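Local coordinates for putative branched-chain amino acid transport system substrate-binding protein (Rhodopseudomonas palustris, PDB 3TX6), which probably serves as the periplasmic solute-binding component of an ABC transporter for lignin-derived aromatic acids, and here holds 3-(4-hydroxyphenyl)pyruvic acid, at residues A100-T105 with S112-Q117; M122-Y127 with K156-A161; G240-S245 with L350-D355; S287-K292 with I326-G331; Q330-F335 with D344-I349. All blocks are in the same frame, centred on the assembly; numbering follows the deposited sequence.

Contact 1: A100-T105 with S112-Q117. With ENO (3-(4-hydroxy-phenyl)pyruvic acid), chain D.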
# COMPACT_ATOMS: atom_id res chain seq x y z
N ALA A 100 -4.16 2.42 -0.60
CA ALA A 100 -2.95 3.23 -0.69
C ALA A 100 -2.81 3.98 0.61
O ALA A 100 -3.79 4.22 1.26
CB ALA A 100 -3.04 4.24 -1.82
N PRO A 101 -1.56 4.21 1.03
CA PRO A 101 -1.40 4.99 2.25
C PRO A 101 -1.99 6.40 1.95
O PRO A 101 -2.09 6.86 0.79
CB PRO A 101 0.08 4.90 2.55
CG PRO A 101 0.75 4.49 1.33
CD PRO A 101 -0.27 3.91 0.39
N LEU A 102 -2.56 6.99 2.94
CA LEU A 102 -3.01 8.34 2.82
C LEU A 102 -2.86 8.98 4.20
O LEU A 102 -2.80 8.26 5.23
CB LEU A 102 -4.49 8.38 2.38
CG LEU A 102 -5.55 8.06 3.40
CD1 LEU A 102 -6.91 8.61 2.96
CD2 LEU A 102 -5.57 6.55 3.62
N PRO A 103 -2.80 10.31 4.22
CA PRO A 103 -2.86 11.01 5.49
C PRO A 103 -4.27 10.87 6.09
O PRO A 103 -5.25 11.41 5.54
CB PRO A 103 -2.58 12.47 5.10
CG PRO A 103 -2.09 12.44 3.69
CD PRO A 103 -2.68 11.23 3.08
N ILE A 104 -4.38 10.11 7.17
CA ILE A 104 -5.69 9.83 7.80
C ILE A 104 -5.84 10.85 8.91
O ILE A 104 -5.47 10.58 10.05
CB ILE A 104 -5.90 8.35 8.30
CG1 ILE A 104 -5.81 7.38 7.13
CG2 ILE A 104 -7.33 8.16 8.83
CD1 ILE A 104 -6.06 5.91 7.43
N THR A 105 -6.31 12.04 8.53
CA THR A 105 -6.60 13.16 9.38
C THR A 105 -7.85 12.94 10.24
O THR A 105 -8.66 12.06 9.97
CB THR A 105 -6.86 14.41 8.53
OG1 THR A 105 -7.99 14.15 7.66
CG2 THR A 105 -5.64 14.78 7.71
N SER A 112 -12.61 5.69 7.64
CA SER A 112 -11.52 5.10 6.86
C SER A 112 -10.49 4.39 7.74
O SER A 112 -10.09 4.90 8.77
CB SER A 112 -10.76 6.16 6.04
OG SER A 112 -11.60 6.76 5.06
N VAL A 113 -10.10 3.21 7.27
CA VAL A 113 -8.90 2.53 7.71
C VAL A 113 -8.03 2.28 6.47
O VAL A 113 -8.50 2.39 5.35
CB VAL A 113 -9.21 1.20 8.41
CG1 VAL A 113 -9.97 1.45 9.72
CG2 VAL A 113 -9.94 0.19 7.53
N ALA A 114 -6.78 1.88 6.70
CA ALA A 114 -5.84 1.62 5.59
C ALA A 114 -5.18 0.25 5.68
O ALA A 114 -4.74 -0.15 6.74
CB ALA A 114 -4.80 2.71 5.51
N MSE A 115 -5.08 -0.43 4.55
CA MSE A 115 -4.34 -1.68 4.47
C MSE A 115 -2.83 -1.49 4.33
O MSE A 115 -2.07 -2.21 4.96
CB MSE A 115 -4.93 -2.56 3.38
CG MSE A 115 -6.43 -2.77 3.59
SE MSE A 115 -6.93 -3.42 5.41
CE MSE A 115 -6.12 -5.16 5.14
N PRO A 116 -2.37 -0.56 3.47
CA PRO A 116 -0.90 -0.41 3.35
C PRO A 116 -0.23 -0.00 4.65
O PRO A 116 -0.82 0.69 5.48
CB PRO A 116 -0.73 0.66 2.28
CG PRO A 116 -1.99 0.57 1.49
CD PRO A 116 -3.06 0.34 2.55
N GLN A 117 1.02 -0.45 4.82
CA GLN A 117 1.79 -0.06 5.94
C GLN A 117 1.94 1.48 5.99
O GLN A 117 2.18 2.11 4.97
CB GLN A 117 3.18 -0.69 5.88
CG GLN A 117 3.17 -2.21 6.01
CD GLN A 117 2.81 -2.96 4.73
OE1 GLN A 117 2.63 -2.35 3.68
NE2 GLN A 117 2.75 -4.30 4.81
O4 ENO D . 0.18 5.44 -2.38
C9 ENO D . 0.51 2.06 -2.71
C8 ENO D . 0.47 0.97 -1.86
C7 ENO D . 1.51 0.72 -0.95
C6 ENO D . 2.54 1.64 -0.86
C5 ENO D . 2.60 2.73 -1.73
C4 ENO D . 1.58 2.96 -2.66
O3 ENO D . 1.40 -0.37 -0.10
C3 ENO D . 1.67 4.09 -3.65
C2 ENO D . 0.96 5.36 -3.35
C1 ENO D . 1.13 6.45 -4.29
O2 ENO D . 0.50 7.51 -4.08
O1 ENO D . 1.89 6.34 -5.30

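Contact 2: M122-Y127 with K156-A161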
# COMPACT_ATOMS: atom_id res chain seq x y z
N MSE A 122 7.56 1.96 7.55
CA MSE A 122 8.44 1.66 6.43
C MSE A 122 9.70 2.50 6.47
O MSE A 122 10.80 1.99 6.21
CB MSE A 122 7.63 1.75 5.11
CG MSE A 122 6.40 0.79 5.11
SE MSE A 122 6.79 -0.97 5.75
CE MSE A 122 6.25 -2.06 4.22
N GLY A 123 9.57 3.77 6.81
CA GLY A 123 10.73 4.58 7.00
C GLY A 123 11.69 4.00 8.04
O GLY A 123 12.91 3.86 7.80
N LYS A 124 11.15 3.58 9.20
CA LYS A 124 12.02 3.07 10.27
C LYS A 124 12.86 1.91 9.82
O LYS A 124 14.06 1.86 10.15
CB LYS A 124 11.19 2.67 11.49
CG LYS A 124 12.02 2.30 12.73
CD LYS A 124 11.12 2.07 13.97
CE LYS A 124 11.91 1.65 15.22
NZ LYS A 124 11.07 1.48 16.46
N VAL A 125 12.28 0.98 9.05
CA VAL A 125 13.03 -0.20 8.63
C VAL A 125 14.15 0.21 7.67
O VAL A 125 15.26 -0.33 7.69
CB VAL A 125 12.14 -1.39 8.13
CG1 VAL A 125 11.67 -1.25 6.67
CG2 VAL A 125 12.85 -2.70 8.34
N LEU A 126 13.90 1.19 6.84
CA LEU A 126 14.93 1.68 5.92
C LEU A 126 16.03 2.44 6.64
O LEU A 126 17.22 2.23 6.38
CB LEU A 126 14.32 2.58 4.86
CG LEU A 126 13.27 1.95 3.91
CD1 LEU A 126 12.65 3.05 3.02
CD2 LEU A 126 13.89 0.84 3.07
N TYR A 127 15.64 3.34 7.53
CA TYR A 127 16.63 4.15 8.25
C TYR A 127 17.49 3.28 9.21
O TYR A 127 18.67 3.56 9.40
CB TYR A 127 16.02 5.33 9.02
CG TYR A 127 14.93 6.10 8.29
CD1 TYR A 127 15.01 6.31 6.93
CD2 TYR A 127 13.82 6.62 8.96
CE1 TYR A 127 14.00 6.95 6.24
CE2 TYR A 127 12.81 7.28 8.27
CZ TYR A 127 12.91 7.43 6.91
OH TYR A 127 11.93 8.07 6.17
N LYS A 156 12.68 13.53 7.46
CA LYS A 156 13.14 14.69 8.18
C LYS A 156 12.91 14.46 9.67
O LYS A 156 13.79 14.74 10.48
CB LYS A 156 12.35 15.90 7.71
CG LYS A 156 13.03 17.25 7.74
CD LYS A 156 12.20 18.23 6.89
CE LYS A 156 10.88 18.60 7.57
NZ LYS A 156 9.69 18.75 6.69
N LYS A 157 11.74 13.92 10.04
CA LYS A 157 11.40 13.83 11.46
C LYS A 157 12.06 12.60 12.10
O LYS A 157 12.85 12.71 13.04
CB LYS A 157 9.88 13.85 11.65
CG LYS A 157 9.41 13.62 13.09
CD LYS A 157 7.87 13.63 13.18
CE LYS A 157 7.39 13.33 14.60
NZ LYS A 157 5.92 13.14 14.74
N GLN A 158 11.75 11.44 11.57
CA GLN A 158 12.22 10.20 12.10
C GLN A 158 13.67 9.96 11.68
O GLN A 158 14.54 9.55 12.49
CB GLN A 158 11.27 9.06 11.65
CG GLN A 158 11.72 7.73 12.16
CD GLN A 158 10.74 6.61 11.98
OE1 GLN A 158 10.79 5.66 12.77
NE2 GLN A 158 9.86 6.70 10.96
N GLY A 159 13.94 10.24 10.42
CA GLY A 159 15.24 9.87 9.86
C GLY A 159 16.37 10.67 10.46
O GLY A 159 17.38 10.11 10.92
N GLU A 160 16.20 11.97 10.52
CA GLU A 160 17.19 12.83 11.16
C GLU A 160 17.40 12.44 12.57
O GLU A 160 18.52 12.49 13.03
CB GLU A 160 16.78 14.29 11.16
CG GLU A 160 16.85 14.99 9.83
CD GLU A 160 16.49 16.49 9.94
OE1 GLU A 160 15.92 16.93 10.98
OE2 GLU A 160 16.78 17.22 9.00
N ALA A 161 16.33 12.11 13.30
CA ALA A 161 16.48 11.75 14.72
C ALA A 161 17.28 10.41 14.90
O ALA A 161 17.73 10.11 16.02
CB ALA A 161 15.12 11.66 15.40

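Contact 3: G240-S245 with L350-D355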
# COMPACT_ATOMS: atom_id res chain seq x y z
N GLY A 240 21.11 -4.69 -5.38
CA GLY A 240 21.54 -4.16 -4.08
C GLY A 240 20.61 -3.17 -3.42
O GLY A 240 20.91 -2.69 -2.33
N VAL A 241 19.49 -2.86 -4.10
CA VAL A 241 18.52 -1.88 -3.59
C VAL A 241 18.05 -2.40 -2.27
O VAL A 241 18.04 -3.66 -2.02
CB VAL A 241 17.35 -1.65 -4.59
CG1 VAL A 241 16.41 -2.85 -4.63
CG2 VAL A 241 16.57 -0.35 -4.30
N LEU A 242 17.70 -1.48 -1.37
CA LEU A 242 16.98 -1.89 -0.15
C LEU A 242 15.58 -1.35 -0.29
O LEU A 242 15.38 -0.19 -0.66
CB LEU A 242 17.62 -1.27 1.10
CG LEU A 242 19.00 -1.77 1.53
CD1 LEU A 242 19.10 -3.31 1.53
CD2 LEU A 242 19.99 -1.11 0.58
N MSE A 243 14.61 -2.17 0.06
CA MSE A 243 13.22 -1.84 -0.25
C MSE A 243 12.37 -2.30 0.88
O MSE A 243 12.48 -3.46 1.32
CB MSE A 243 12.82 -2.53 -1.56
CG MSE A 243 11.33 -2.37 -1.76
SE MSE A 243 10.70 -3.23 -3.38
CE MSE A 243 11.83 -2.41 -4.78
N ALA A 244 11.54 -1.39 1.39
CA ALA A 244 10.56 -1.75 2.42
C ALA A 244 9.46 -2.50 1.71
O ALA A 244 9.04 -2.12 0.60
CB ALA A 244 10.01 -0.50 3.12
N SER A 245 9.00 -3.60 2.31
CA SER A 245 7.97 -4.44 1.72
C SER A 245 7.12 -5.02 2.79
O SER A 245 7.58 -5.27 3.88
CB SER A 245 8.64 -5.58 0.98
OG SER A 245 7.75 -6.43 0.39
N LEU A 350 12.44 -6.35 5.01
CA LEU A 350 13.30 -5.56 4.19
C LEU A 350 13.80 -6.47 3.07
O LEU A 350 14.25 -7.62 3.30
CB LEU A 350 14.49 -5.07 5.00
CG LEU A 350 15.46 -4.08 4.30
CD1 LEU A 350 14.83 -2.75 3.89
CD2 LEU A 350 16.68 -3.81 5.19
N LEU A 351 13.68 -5.98 1.85
CA LEU A 351 14.12 -6.72 0.64
C LEU A 351 15.31 -6.10 0.03
O LEU A 351 15.51 -4.86 0.06
CB LEU A 351 13.04 -6.73 -0.44
CG LEU A 351 11.72 -7.45 -0.16
CD1 LEU A 351 10.74 -7.24 -1.32
CD2 LEU A 351 12.05 -8.89 0.15
N THR A 352 16.13 -6.96 -0.58
CA THR A 352 17.09 -6.47 -1.52
C THR A 352 16.89 -7.23 -2.85
O THR A 352 16.04 -8.10 -2.94
CB THR A 352 18.53 -6.57 -0.94
OG1 THR A 352 19.43 -5.83 -1.75
CG2 THR A 352 19.02 -8.04 -0.81
N VAL A 353 17.64 -6.83 -3.87
CA VAL A 353 17.65 -7.48 -5.19
C VAL A 353 19.04 -8.07 -5.43
O VAL A 353 20.04 -7.35 -5.39
CB VAL A 353 17.27 -6.47 -6.27
CG1 VAL A 353 17.43 -7.09 -7.64
CG2 VAL A 353 15.82 -6.03 -6.08
N LYS A 354 19.08 -9.40 -5.63
CA LYS A 354 20.31 -10.09 -6.00
C LYS A 354 20.00 -11.06 -7.14
O LYS A 354 19.03 -11.81 -7.06
CB LYS A 354 20.90 -10.89 -4.81
CG LYS A 354 21.11 -10.13 -3.50
CD LYS A 354 22.13 -8.99 -3.61
CE LYS A 354 23.57 -9.47 -3.60
NZ LYS A 354 24.45 -8.28 -3.46
N ASP A 355 20.85 -11.07 -8.16
CA ASP A 355 20.66 -11.93 -9.35
C ASP A 355 19.27 -11.74 -9.93
O ASP A 355 18.63 -12.71 -10.41
CB ASP A 355 20.90 -13.42 -9.01
CG ASP A 355 22.24 -13.63 -8.34
OD1 ASP A 355 23.26 -13.40 -9.03
OD2 ASP A 355 22.25 -14.01 -7.13

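Contact 4: S287-K292 with I326-G331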
# COMPACT_ATOMS: atom_id res chain seq x y z
N SER A 287 -5.83 -5.74 -1.59
CA SER A 287 -7.22 -6.12 -1.81
C SER A 287 -7.56 -7.47 -1.17
O SER A 287 -8.60 -7.62 -0.52
CB SER A 287 -7.66 -6.05 -3.28
OG SER A 287 -6.87 -6.87 -4.00
N PHE A 288 -6.67 -8.45 -1.29
CA PHE A 288 -6.85 -9.74 -0.62
C PHE A 288 -7.05 -9.55 0.89
O PHE A 288 -7.96 -10.13 1.48
CB PHE A 288 -5.66 -10.64 -0.92
CG PHE A 288 -5.74 -12.00 -0.34
CD1 PHE A 288 -6.37 -13.03 -1.04
CD2 PHE A 288 -5.14 -12.31 0.86
CE1 PHE A 288 -6.42 -14.30 -0.55
CE2 PHE A 288 -5.17 -13.61 1.34
CZ PHE A 288 -5.83 -14.59 0.64
N ASP A 289 -6.18 -8.75 1.49
CA ASP A 289 -6.23 -8.56 2.94
C ASP A 289 -7.48 -7.79 3.37
O ASP A 289 -8.01 -8.03 4.44
CB ASP A 289 -5.00 -7.80 3.40
CG ASP A 289 -3.74 -8.63 3.35
OD1 ASP A 289 -3.84 -9.85 3.08
OD2 ASP A 289 -2.67 -8.07 3.64
N ALA A 290 -7.95 -6.86 2.53
CA ALA A 290 -9.17 -6.14 2.85
C ALA A 290 -10.33 -7.13 3.06
O ALA A 290 -11.19 -6.97 3.96
CB ALA A 290 -9.52 -5.09 1.80
N PHE A 291 -10.38 -8.18 2.25
CA PHE A 291 -11.38 -9.24 2.42
C PHE A 291 -11.13 -10.10 3.63
O PHE A 291 -12.09 -10.56 4.23
CB PHE A 291 -11.55 -10.05 1.14
CG PHE A 291 -12.38 -9.33 0.08
CD1 PHE A 291 -11.80 -8.34 -0.72
CD2 PHE A 291 -13.71 -9.64 -0.11
CE1 PHE A 291 -12.56 -7.68 -1.67
CE2 PHE A 291 -14.47 -9.00 -1.07
CZ PHE A 291 -13.90 -8.03 -1.86
N LYS A 292 -9.87 -10.35 3.98
CA LYS A 292 -9.58 -11.03 5.24
C LYS A 292 -10.13 -10.19 6.40
O LYS A 292 -10.70 -10.75 7.34
CB LYS A 292 -8.07 -11.28 5.42
CG LYS A 292 -7.47 -12.33 4.49
CD LYS A 292 -8.09 -13.71 4.73
CE LYS A 292 -7.36 -14.82 4.00
NZ LYS A 292 -7.86 -16.22 4.25
N ILE A 326 -6.25 -9.09 13.60
CA ILE A 326 -6.80 -9.63 12.34
C ILE A 326 -5.61 -10.02 11.44
O ILE A 326 -4.88 -9.18 10.94
CB ILE A 326 -7.69 -8.58 11.62
CG1 ILE A 326 -8.85 -8.15 12.50
CG2 ILE A 326 -8.19 -9.16 10.29
CD1 ILE A 326 -9.69 -7.01 11.96
N ALA A 327 -5.45 -11.33 11.23
CA ALA A 327 -4.33 -11.86 10.50
C ALA A 327 -4.54 -11.73 9.00
O ALA A 327 -5.57 -12.11 8.50
CB ALA A 327 -4.00 -13.29 10.91
N ALA A 328 -3.56 -11.16 8.31
CA ALA A 328 -3.63 -11.03 6.83
C ALA A 328 -2.25 -11.21 6.24
O ALA A 328 -1.26 -11.42 6.97
CB ALA A 328 -4.26 -9.68 6.42
N SER A 329 -2.15 -11.19 4.92
CA SER A 329 -0.86 -11.47 4.28
C SER A 329 0.20 -10.39 4.55
O SER A 329 1.41 -10.68 4.60
CB SER A 329 -1.01 -11.68 2.77
OG SER A 329 -1.32 -10.49 2.12
N GLN A 330 -0.25 -9.15 4.78
CA GLN A 330 0.68 -8.02 4.95
C GLN A 330 0.94 -7.60 6.40
O GLN A 330 1.75 -6.70 6.62
CB GLN A 330 0.16 -6.83 4.14
CG GLN A 330 0.18 -7.09 2.63
CD GLN A 330 1.58 -6.95 2.07
OE1 GLN A 330 2.51 -7.61 2.58
NE2 GLN A 330 1.78 -6.10 1.04
N GLY A 331 0.24 -8.21 7.35
CA GLY A 331 0.35 -7.80 8.73
C GLY A 331 -0.75 -8.35 9.60
O GLY A 331 -1.63 -9.08 9.09

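Contact 5: Q330-F335 with D344-I349. With SO4 (sulfate ion), chain B.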
# COMPACT_ATOMS: atom_id res chain seq x y z
N GLN A 330 -0.25 -9.15 4.78
CA GLN A 330 0.68 -8.02 4.95
C GLN A 330 0.94 -7.60 6.40
O GLN A 330 1.75 -6.70 6.62
CB GLN A 330 0.16 -6.83 4.14
CG GLN A 330 0.18 -7.09 2.63
CD GLN A 330 1.58 -6.95 2.07
OE1 GLN A 330 2.51 -7.61 2.58
NE2 GLN A 330 1.78 -6.10 1.04
N GLY A 331 0.24 -8.21 7.35
CA GLY A 331 0.35 -7.80 8.73
C GLY A 331 -0.75 -8.35 9.60
O GLY A 331 -1.63 -9.08 9.09
N VAL A 332 -0.72 -7.94 10.87
CA VAL A 332 -1.73 -8.34 11.84
C VAL A 332 -2.34 -7.01 12.29
O VAL A 332 -1.65 -6.19 12.91
CB VAL A 332 -1.16 -9.14 13.01
CG1 VAL A 332 -2.28 -9.47 13.99
CG2 VAL A 332 -0.39 -10.39 12.46
N TYR A 333 -3.61 -6.82 11.97
CA TYR A 333 -4.27 -5.52 12.12
C TYR A 333 -5.04 -5.42 13.45
O TYR A 333 -5.85 -6.29 13.76
CB TYR A 333 -5.26 -5.29 10.98
CG TYR A 333 -4.59 -5.07 9.63
CD1 TYR A 333 -4.21 -6.13 8.83
CD2 TYR A 333 -4.31 -3.79 9.16
CE1 TYR A 333 -3.57 -5.94 7.61
CE2 TYR A 333 -3.66 -3.58 7.94
CZ TYR A 333 -3.30 -4.67 7.16
OH TYR A 333 -2.66 -4.51 5.95
N SER A 334 -4.80 -4.32 14.18
CA SER A 334 -5.61 -3.96 15.33
C SER A 334 -5.89 -2.48 15.29
O SER A 334 -5.11 -1.68 15.76
CB SER A 334 -4.92 -4.31 16.66
OG SER A 334 -4.72 -5.69 16.82
N PHE A 335 -7.01 -2.11 14.69
CA PHE A 335 -7.34 -0.71 14.59
C PHE A 335 -7.92 -0.17 15.89
O PHE A 335 -8.52 -0.92 16.66
CB PHE A 335 -8.42 -0.52 13.52
CG PHE A 335 -8.05 -1.05 12.15
CD1 PHE A 335 -7.07 -0.44 11.42
CD2 PHE A 335 -8.69 -2.16 11.60
CE1 PHE A 335 -6.72 -0.88 10.16
CE2 PHE A 335 -8.35 -2.61 10.33
CZ PHE A 335 -7.37 -1.95 9.61
N ASP A 344 2.07 -3.27 13.19
CA ASP A 344 3.30 -3.30 13.95
C ASP A 344 4.42 -3.93 13.13
O ASP A 344 4.31 -4.03 11.89
CB ASP A 344 3.06 -3.92 15.33
CG ASP A 344 2.77 -5.45 15.31
OD1 ASP A 344 3.01 -6.13 14.31
OD2 ASP A 344 2.33 -5.97 16.37
N ASP A 345 5.49 -4.33 13.78
CA ASP A 345 6.65 -4.94 13.11
C ASP A 345 6.37 -6.18 12.28
O ASP A 345 7.13 -6.48 11.36
CB ASP A 345 7.75 -5.30 14.14
CG ASP A 345 8.49 -4.08 14.62
OD1 ASP A 345 8.15 -2.95 14.22
OD2 ASP A 345 9.46 -4.25 15.41
N ARG A 346 5.30 -6.90 12.59
CA ARG A 346 4.91 -8.05 11.80
C ARG A 346 4.49 -7.65 10.37
O ARG A 346 4.35 -8.54 9.54
CB ARG A 346 3.81 -8.86 12.51
CG ARG A 346 4.26 -9.52 13.85
CD ARG A 346 3.08 -10.08 14.62
NE ARG A 346 2.23 -9.02 15.13
CZ ARG A 346 1.11 -9.22 15.83
NH1 ARG A 346 0.43 -8.17 16.25
NH2 ARG A 346 0.70 -10.45 16.15
N SER A 347 4.31 -6.35 10.10
CA SER A 347 3.82 -5.88 8.81
C SER A 347 4.89 -5.51 7.82
O SER A 347 4.58 -5.04 6.74
CB SER A 347 2.90 -4.67 8.95
OG SER A 347 3.60 -3.46 9.33
N ARG A 348 6.16 -5.72 8.15
CA ARG A 348 7.20 -5.41 7.19
C ARG A 348 8.43 -6.27 7.26
O ARG A 348 8.80 -6.79 8.28
CB ARG A 348 7.61 -3.97 7.29
CG ARG A 348 8.64 -3.64 8.36
CD ARG A 348 8.18 -3.79 9.79
NE ARG A 348 9.29 -3.51 10.68
CZ ARG A 348 10.31 -4.33 10.95
NH1 ARG A 348 10.37 -5.56 10.48
NH2 ARG A 348 11.22 -3.92 11.80
N ILE A 349 9.04 -6.37 6.10
CA ILE A 349 10.35 -6.99 5.95
C ILE A 349 11.15 -6.07 5.10
O ILE A 349 10.62 -5.12 4.49
CB ILE A 349 10.28 -8.38 5.30
CG1 ILE A 349 9.72 -8.31 3.85
CG2 ILE A 349 9.45 -9.33 6.16
CD1 ILE A 349 9.75 -9.66 3.14
S SO4 B . 13.57 -6.74 11.84
O1 SO4 B . 14.38 -5.48 11.79
O2 SO4 B . 13.08 -7.09 10.48
O3 SO4 B . 14.42 -7.84 12.36
O4 SO4 B . 12.43 -6.55 12.77
O HOH W 1 1.06 -5.98 12.30

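Contact 1: A100-T105 with S112-Q117
Ser112, whose carbonyl oxygen O lies 4.3 Å from CG2 of Ile104, has a hydroxyl gripped by two groups: OG is hydrogen-bonded to His96 ND1 and to Ser86 OG. Between the two segments themselves no hydrogen bond forms, and the contact is made by hydrocarbon. Ile104 has CG1 beside its backbone N (chi1 -61°), and CD1, at the end of the branch, reaches Ala114 CB at 3.9 Å. Leu102 approaches the same methyl more loosely, CD2 to Ala114 CB being 4.3 Å. At the other end two proline rings meet: Pro101 CD is 3.8 Å from Pro116 CB, and Pro116 CG presses against the Ala100 backbone N at 3.5 Å.

These rings also form part of the ligand pocket. Pro101 CD lies 3.2 Å from the keto oxygen O4 of the bound acid, while Pro116 CB lies 3.4 Å from its phenolic O3. Hydrogen bonds to the ligand come from elsewhere, among them Arg174, Thr79, Ser199, Gln282 and His286. The two proline rings have no N-H to donate and meet the ligand through carbon, as Ala100 does through CB, so polar recognition probably falls to the other residues.

Contact 2: M122-Y127 with K156-A161
Tyr127 of helix 119-130 lays its ring against Gly159 of helix 146-161, a CH-pi contact between two neighbouring helices of an alpha/beta domain. Strand 137-143 joins them, and helix 146-161 is itself the crossover of a beta-alpha-beta unit leading to strand 165-172. The short helical segments run nearly parallel, crossing at -25° with their axes 9.8 Å apart.

In the first shell the phenol ring is held on both faces. Gly159 CA sits 4.0 Å from the centroid of the Tyr127 ring and 26° off its normal, displaced toward the rim. On the opposite face, Gly123 O stands 3.0 Å above the plane of the Tyr127 ring, over its centre. At the ring edge, and in its plane, Gln158 CG meets Tyr127 CD2 at 4.0 Å. The CA atoms of Tyr127 and Gly159 are 6.1 Å apart. At Gly123 the absence of a side chain matters more, because a CB there would come within 2.9 Å of Tyr127 OH.

The second shell fixes the polar ends. Asp154, one turn before Gln158, divides its carboxylate: OD2 is hydrogen-bonded to Tyr127 OH and OD1 to Gln158 NE2. The same NE2 also bonds to Pro120 O on the first helix.

Gln158 leaves its helix with CG anti to the backbone N (chi1 179°) and stays extended, crossing the Lys124 side chain at about a right angle. The amide oxygen OE1 rests on aliphatic carbons, 3.3 Å from Lys124 CB and 3.6 Å from Lys124 CG.

Contact 3: G240-S245 with L350-D355
Leu351 can be followed outward from the backbone that pairs it with Met243. Its CB lies 3.8 Å from Met243 O. With CG anti to its own carbonyl carbon (chi1 -64°), the branch turns toward Ser245, where CG is 3.8 Å from Ser245 CB. The tip methyl CD1 closes in further, 3.5 Å from both CB and OG of Ser245. Tyr358 of the next strand touches the same Leu351 side chain.

The pairing beneath it is an antiparallel hydrogen-bonded pair whose two bonds differ in quality. Leu351 N donates to Met243 O almost straight (173°), whereas the return bond from Met243 N to Leu351 O is bent (137°). Next along, Ala244 and Leu350 form a non-hydrogen-bonded pair, and CD1 of Leu350 folds back to lie 3.6 Å from Met243 O.

Strand 242-245 ends the parallel run of the seven-stranded sheet, and strand 349-354, arriving more than a hundred residues later, adds to it antiparallel. Toward Gly240 the ladder becomes irregular. Gly240 N donates almost straight to Val353 O, and Thr352 OG1, anti to its own backbone N, donates to Val241 O at 2.6 Å. Val241 CG1 packs on Val353 CG2 at 3.5 Å.

The buried Val353 N has no partner in the model. A regular ladder would use such a main-chain N-H to satisfy the facing carbonyl; here the threonine hydroxyl serves Val241 O instead, which is consistent with a side chain substituting for backbone pairing where the two strands part from ideal register.

Contact 4: S287-K292 with I326-G331
The carboxylate of Asp289 is approached from both faces by one residue, Ser329, and carries the contact. Ser329 OG donates to Asp289 OD1 at 2.8 Å, on the syn side and 26° out of the carboxylate plane; Ser329 N donates to the same OD1 at 2.8 Å from the opposite face, 39° out of plane. The Phe288 ring turns its edge to OD1, which lies in the plane of that ring.

The second oxygen is also held: Gln330 N donates to Asp289 OD2 at 2.9 Å on the syn side, and Gln330 CB lies 3.1 Å from OD2. Ala328 CB packs against the group, 3.3 Å from Asp289 CG. For Ser329, chi1 of 70° sets OG between its backbone N and carbonyl carbon, allowing both donors of one residue to meet one oxygen. Three hydrogen bonds into a buried carboxylate would be expected to favour its charged form. At the margin, Lys292 CB passes Ala328, while its NZ makes a salt bridge to Glu266.

Ser329 and Gln330 form the two-residue turn of the hairpin between strands 326-328 and 331-333, closed by Ala328 N to Gly331 O at 2.9 Å. The arrangement is thus a helix-borne aspartate binding the backbone N-H groups of a tight beta-hairpin turn.

Contact 5: Q330-F335 with D344-I349
Val332 lies over one face of the Arg346 guanidinium, with CB 3.6 Å from CZ and above the centre of the group. Both its methyls flank the same face: CG1 and CG2 each lie 3.8 Å from Arg346 NH2. This is van der Waals contact against a flat cation, and the two side chains are set obliquely to each other.

A salt bridge fixes the rotation of the guanidinium. Arg346 grips the Asp344 carboxylate side-on: NE donates to the syn lone pair of OD1 at 3.1 Å, nearly straight at 173°, and NH1 forms the salt bridge to OD2 at 2.9 Å. OD1 lies in the guanidinium plane, while OD2 is tilted from it. A bend at chi3 (-69°) carries NE round to this position.

Backbone-directed hydrogen bonds shape the loop. Arg346 N also donates to Asp344 OD1, from above the carboxylate plane, which makes an Asx turn leading into the 3-10 segment 345-347. Ser347 OG and Ser347 N both donate to Asp344 O, the hydroxyl at 2.7 Å. Gln117 NE2 hydrogen-bonds to Ser347 O and, weakly, to Gln330 O. This loop joins the hairpin strand 331-333 to strand 349-354 of the seven-stranded sheet, consistent with a connection between the two lobes of a periplasmic binding protein.

One water bridges the segments, accepting from Val332 N and Asp344 N and donating to Asp344 OD1 at 2.8 Å.

Among carbon donors, Ser347 CA makes a C-H...O contact of 3.1 Å with Gln330 O.

Arg348 takes no part across the segments; its NH1 donates to O2 of a sulfate ion, probably from the crystallisation liquor, at 3.1 Å.

The contacts spread over a two-lobed periplasmic binding protein. Contact 1 lies at the edge of the six-stranded sheet; contact 3 belongs to the seven-stranded sheet, and contact 2 touches it through Met122 and Leu126 packing on Ala244. Contacts 4 and 5 share Gln330 and Gly331 and the two-stranded hairpin, their centres 10 Å apart, whereas those of contacts 2 and 4 stand 26 Å apart. Along the chain, contacts 1 and 2 close before contact 3 opens; contacts 4 and 5 fall between its two segments. Gln117 of contact 1 meets Ser347 of contact 5; Ile349, also of contact 5, is probably hydrogen-bonded through its N to Ser245 O of contact 3, consistent with chain crossings between lobes near the ligand cleft.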